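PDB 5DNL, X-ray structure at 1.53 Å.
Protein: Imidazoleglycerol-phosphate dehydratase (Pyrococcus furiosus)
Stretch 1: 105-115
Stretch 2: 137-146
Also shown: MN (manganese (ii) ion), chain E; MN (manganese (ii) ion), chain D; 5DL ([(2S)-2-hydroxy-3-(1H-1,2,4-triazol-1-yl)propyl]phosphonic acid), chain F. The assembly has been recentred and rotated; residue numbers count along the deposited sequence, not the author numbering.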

# COMPACT_ATOMS: atom_id res chain seq x y z
N VAL A 105 1.12 -25.37 -16.08
CA VAL A 105 0.59 -26.12 -14.94
C VAL A 105 0.96 -25.44 -13.64
O VAL A 105 1.83 -24.54 -13.60
CB VAL A 105 1.08 -27.60 -14.95
CG1 VAL A 105 0.62 -28.29 -16.22
CG2 VAL A 105 2.59 -27.71 -14.83
N ASN A 106 0.28 -25.85 -12.58
CA ASN A 106 0.45 -25.24 -11.26
C ASN A 106 0.27 -26.34 -10.24
O ASN A 106 -0.84 -26.65 -9.81
CB ASN A 106 -0.55 -24.11 -11.04
CG ASN A 106 -0.32 -23.38 -9.72
OD1 ASN A 106 0.61 -23.66 -8.99
ND2 ASN A 106 -1.18 -22.41 -9.43
N ILE A 107 1.39 -26.99 -9.92
CA ILE A 107 1.38 -28.11 -8.99
C ILE A 107 1.53 -27.59 -7.58
O ILE A 107 2.55 -26.96 -7.25
CB ILE A 107 2.53 -29.06 -9.31
CG1 ILE A 107 2.35 -29.70 -10.70
CG2 ILE A 107 2.63 -30.14 -8.25
CD1 ILE A 107 3.49 -30.57 -11.15
N LYS A 108 0.53 -27.85 -6.74
CA LYS A 108 0.53 -27.43 -5.33
C LYS A 108 1.12 -28.54 -4.47
O LYS A 108 1.93 -28.28 -3.62
CB LYS A 108 -0.86 -27.06 -4.85
CG LYS A 108 -0.91 -26.61 -3.39
CD LYS A 108 -2.29 -26.10 -2.98
CE LYS A 108 -2.29 -25.58 -1.55
NZ LYS A 108 -3.68 -25.36 -1.06
N ASP A 109 0.67 -29.78 -4.69
CA ASP A 109 1.13 -30.92 -3.90
C ASP A 109 2.08 -31.76 -4.77
O ASP A 109 1.65 -32.56 -5.63
CB ASP A 109 -0.04 -31.76 -3.41
CG ASP A 109 -1.12 -30.95 -2.64
OD1 ASP A 109 -0.79 -29.96 -1.96
OD2 ASP A 109 -2.30 -31.34 -2.73
N ALA A 110 3.37 -31.56 -4.59
CA ALA A 110 4.38 -32.21 -5.39
C ALA A 110 4.45 -33.70 -5.08
O ALA A 110 4.06 -34.15 -4.00
CB ALA A 110 5.74 -31.57 -5.15
N GLU A 111 4.98 -34.46 -6.03
CA GLU A 111 5.15 -35.89 -5.85
C GLU A 111 6.47 -36.33 -6.47
O GLU A 111 6.78 -35.96 -7.61
CB GLU A 111 4.00 -36.61 -6.54
CG GLU A 111 3.93 -38.10 -6.25
CD GLU A 111 2.61 -38.70 -6.70
OE1 GLU A 111 1.55 -38.15 -6.31
OE2 GLU A 111 2.65 -39.66 -7.49
N GLU A 112 7.22 -37.16 -5.74
CA GLU A 112 8.51 -37.66 -6.21
C GLU A 112 8.37 -38.36 -7.57
O GLU A 112 7.47 -39.18 -7.75
CB GLU A 112 9.13 -38.68 -5.27
CG GLU A 112 9.35 -38.31 -3.81
CD GLU A 112 9.62 -39.53 -2.93
OE1 GLU A 112 8.93 -40.57 -3.08
OE2 GLU A 112 10.53 -39.45 -2.09
N GLY A 113 9.24 -38.02 -8.51
CA GLY A 113 9.21 -38.61 -9.84
C GLY A 113 8.48 -37.77 -10.87
O GLY A 113 8.65 -37.99 -12.07
N PHE A 114 7.65 -36.83 -10.40
CA PHE A 114 6.86 -35.96 -11.25
C PHE A 114 7.49 -34.58 -11.15
O PHE A 114 7.66 -34.03 -10.07
CB PHE A 114 5.40 -35.92 -10.81
CG PHE A 114 4.65 -37.19 -11.12
CD1 PHE A 114 4.62 -38.25 -10.22
CD2 PHE A 114 3.96 -37.33 -12.32
CE1 PHE A 114 3.92 -39.41 -10.50
CE2 PHE A 114 3.28 -38.49 -12.61
CZ PHE A 114 3.27 -39.53 -11.72
N ALA A 115 7.91 -34.07 -12.28
CA ALA A 115 8.54 -32.76 -12.33
C ALA A 115 8.10 -32.00 -13.55
O ALA A 115 8.03 -32.57 -14.66
CB ALA A 115 10.04 -32.92 -12.33
N LYS A 137 -2.80 -26.77 -20.79
CA LYS A 137 -3.29 -25.68 -19.95
C LYS A 137 -4.09 -26.26 -18.82
O LYS A 137 -5.21 -26.75 -19.00
CB LYS A 137 -4.12 -24.67 -20.75
CG LYS A 137 -4.48 -23.44 -19.92
CD LYS A 137 -5.20 -22.40 -20.73
CE LYS A 137 -5.22 -21.05 -20.01
NZ LYS A 137 -3.93 -20.32 -20.23
N GLN A 138 -3.50 -26.20 -17.63
CA GLN A 138 -4.22 -26.60 -16.44
C GLN A 138 -5.37 -25.62 -16.15
O GLN A 138 -5.14 -24.41 -16.06
CB GLN A 138 -3.28 -26.67 -15.26
CG GLN A 138 -3.92 -27.07 -13.94
CD GLN A 138 -2.90 -27.24 -12.86
OE1 GLN A 138 -1.77 -27.64 -13.11
NE2 GLN A 138 -3.29 -26.91 -11.63
N LEU A 139 -6.59 -26.14 -16.02
CA LEU A 139 -7.76 -25.35 -15.65
C LEU A 139 -8.06 -25.40 -14.16
O LEU A 139 -8.54 -24.42 -13.60
CB LEU A 139 -8.98 -25.83 -16.42
CG LEU A 139 -8.79 -25.86 -17.94
CD1 LEU A 139 -10.02 -26.39 -18.63
CD2 LEU A 139 -8.40 -24.48 -18.48
N SER A 140 -7.80 -26.55 -13.53
CA SER A 140 -7.95 -26.75 -12.09
C SER A 140 -6.95 -27.81 -11.66
O SER A 140 -6.50 -28.62 -12.48
CB SER A 140 -9.35 -27.25 -11.75
OG SER A 140 -10.35 -26.40 -12.28
N GLY A 141 -6.64 -27.83 -10.38
CA GLY A 141 -5.93 -28.95 -9.79
C GLY A 141 -4.84 -28.56 -8.84
O GLY A 141 -4.35 -27.44 -8.84
N GLU A 142 -4.45 -29.55 -8.04
CA GLU A 142 -3.37 -29.41 -7.05
C GLU A 142 -2.36 -30.55 -7.08
O GLU A 142 -1.18 -30.32 -6.87
CB GLU A 142 -3.99 -29.29 -5.65
CG GLU A 142 -4.96 -28.10 -5.59
CD GLU A 142 -5.29 -27.59 -4.21
OE1 GLU A 142 -5.16 -28.34 -3.24
OE2 GLU A 142 -5.70 -26.42 -4.10
N ASN A 143 -2.81 -31.78 -7.30
CA ASN A 143 -1.96 -32.96 -7.16
C ASN A 143 -1.07 -33.21 -8.38
O ASN A 143 -1.55 -33.28 -9.51
CB ASN A 143 -2.83 -34.19 -6.92
CG ASN A 143 -2.01 -35.43 -6.68
OD1 ASN A 143 -1.55 -36.05 -7.62
ND2 ASN A 143 -1.79 -35.77 -5.41
N ALA A 144 0.23 -33.34 -8.17
CA ALA A 144 1.18 -33.47 -9.30
C ALA A 144 0.85 -34.65 -10.22
O ALA A 144 0.88 -34.51 -11.42
CB ALA A 144 2.61 -33.62 -8.79
N HIS A 145 0.59 -35.80 -9.64
CA HIS A 145 0.35 -37.03 -10.41
C HIS A 145 -0.93 -36.85 -11.21
O HIS A 145 -0.98 -37.19 -12.40
CB HIS A 145 0.22 -38.19 -9.43
CG HIS A 145 0.16 -39.56 -10.03
ND1 HIS A 145 0.82 -40.61 -9.44
CD2 HIS A 145 -0.57 -40.09 -11.04
CE1 HIS A 145 0.56 -41.73 -10.11
NE2 HIS A 145 -0.29 -41.44 -11.07
N HIS A 146 -1.98 -36.32 -10.58
CA HIS A 146 -3.26 -36.14 -11.27
C HIS A 146 -3.11 -35.16 -12.44
O HIS A 146 -3.64 -35.39 -13.53
CB HIS A 146 -4.35 -35.66 -10.33
CG HIS A 146 -4.67 -36.64 -9.24
ND1 HIS A 146 -5.34 -36.28 -8.10
CD2 HIS A 146 -4.41 -37.97 -9.12
CE1 HIS A 146 -5.51 -37.34 -7.33
NE2 HIS A 146 -4.93 -38.37 -7.92
MN MN E . -1.68 -43.02 -12.10
MN MN D . -4.96 -40.48 -7.00
N1 5DL F . -3.25 -42.20 -10.72
C3 5DL F . -5.34 -41.86 -9.96
N2 5DL F . -4.59 -42.28 -10.98
C8 5DL F . -5.56 -44.61 -13.88
C7 5DL F . -4.86 -44.22 -12.58
C6 5DL F . -5.17 -42.77 -12.24
C5 5DL F . -3.22 -41.71 -9.48
O10 5DL F . -7.89 -45.00 -12.63
P9 5DL F . -7.36 -44.44 -13.90
O11 5DL F . -7.84 -45.15 -15.14
O12 5DL F . -7.72 -42.96 -14.03
O13 5DL F . -3.43 -44.38 -12.68
N4 5DL F . -4.46 -41.48 -8.98
O HOH W 1 -2.47 -25.67 -7.77
O HOH W 2 -3.00 -34.01 -3.43
O HOH W 3 -5.39 -30.92 -2.62
O HOH W 4 -7.03 -40.87 -7.63

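A metal-binding histidine must be held at the right tilt and, often, in the right protonation state. Imidazoleglycerol-phosphate dehydratase from Pyrococcus furiosus offers a compact example, in which an irregular stretch, 105-115, lies against the end of a strand, a short loop and the first turn of a helix. Three residues of the second stretch, E142, A144 and Q138, contribute most of its share of the 670 Å² buried between the two.

E142 works through both its backbone and its side chain. E142 O receives two successive amides, K108 N at 3.0 Å and D109 N at 2.9 Å, the second nearly linear. The chain then returns the bond, A144 N donating to D109 O at 3.0 Å, so that D109 and N143 form a single beta bridge. The side chain of E142 lies beside two residues of opposite charge. K108 NZ makes a long salt bridge to E142 OE2 at 3.8 Å, while D109 OD2 stands 4.2 Å from E142 OE1, an unfavourable proximity eased by a water that donates to both oxygens.

A144 is covered more than its size suggests, its CA-to-CB bond pointing toward the first stretch. A144 CB meets I107 CG2 at 3.5 Å and F114 CB at 4.1 Å, making apolar contacts just where the helix begins. N143, immediately before, caps that helix: N143 OD1 accepts from H146 N at 3.0 Å.

Q138, farther back on the strand, uses its amide as a surrogate for backbone. Q138 OE1 accepts from N106 N at 2.8 Å and Q138 NE2 donates to N106 O at 3.1 Å, so one side chain pairs with both backbone polar groups, N and O, of a residue that belongs to no regular strand. A water donating to both N106 O and G141 O extends the link.

H145 ND1 donates to E111 OE2 at 2.8 Å, near the plane of the ring, leaving H145 NE2 free to bind the MN of chain E at 2.3 Å. With the proton on ND1, the carboxylate both orients the imidazole and favours electron donation to the metal. F114 lies over one face of this ring, at an oblique 34° between planes, and 5DL C5 over the opposite face; the H145 CA in turn sits over the F114 ring, 4.0 Å from its centroid. E111 at the edge of the H145 ring and F114 over one face thus hold the imidazole from the second shell.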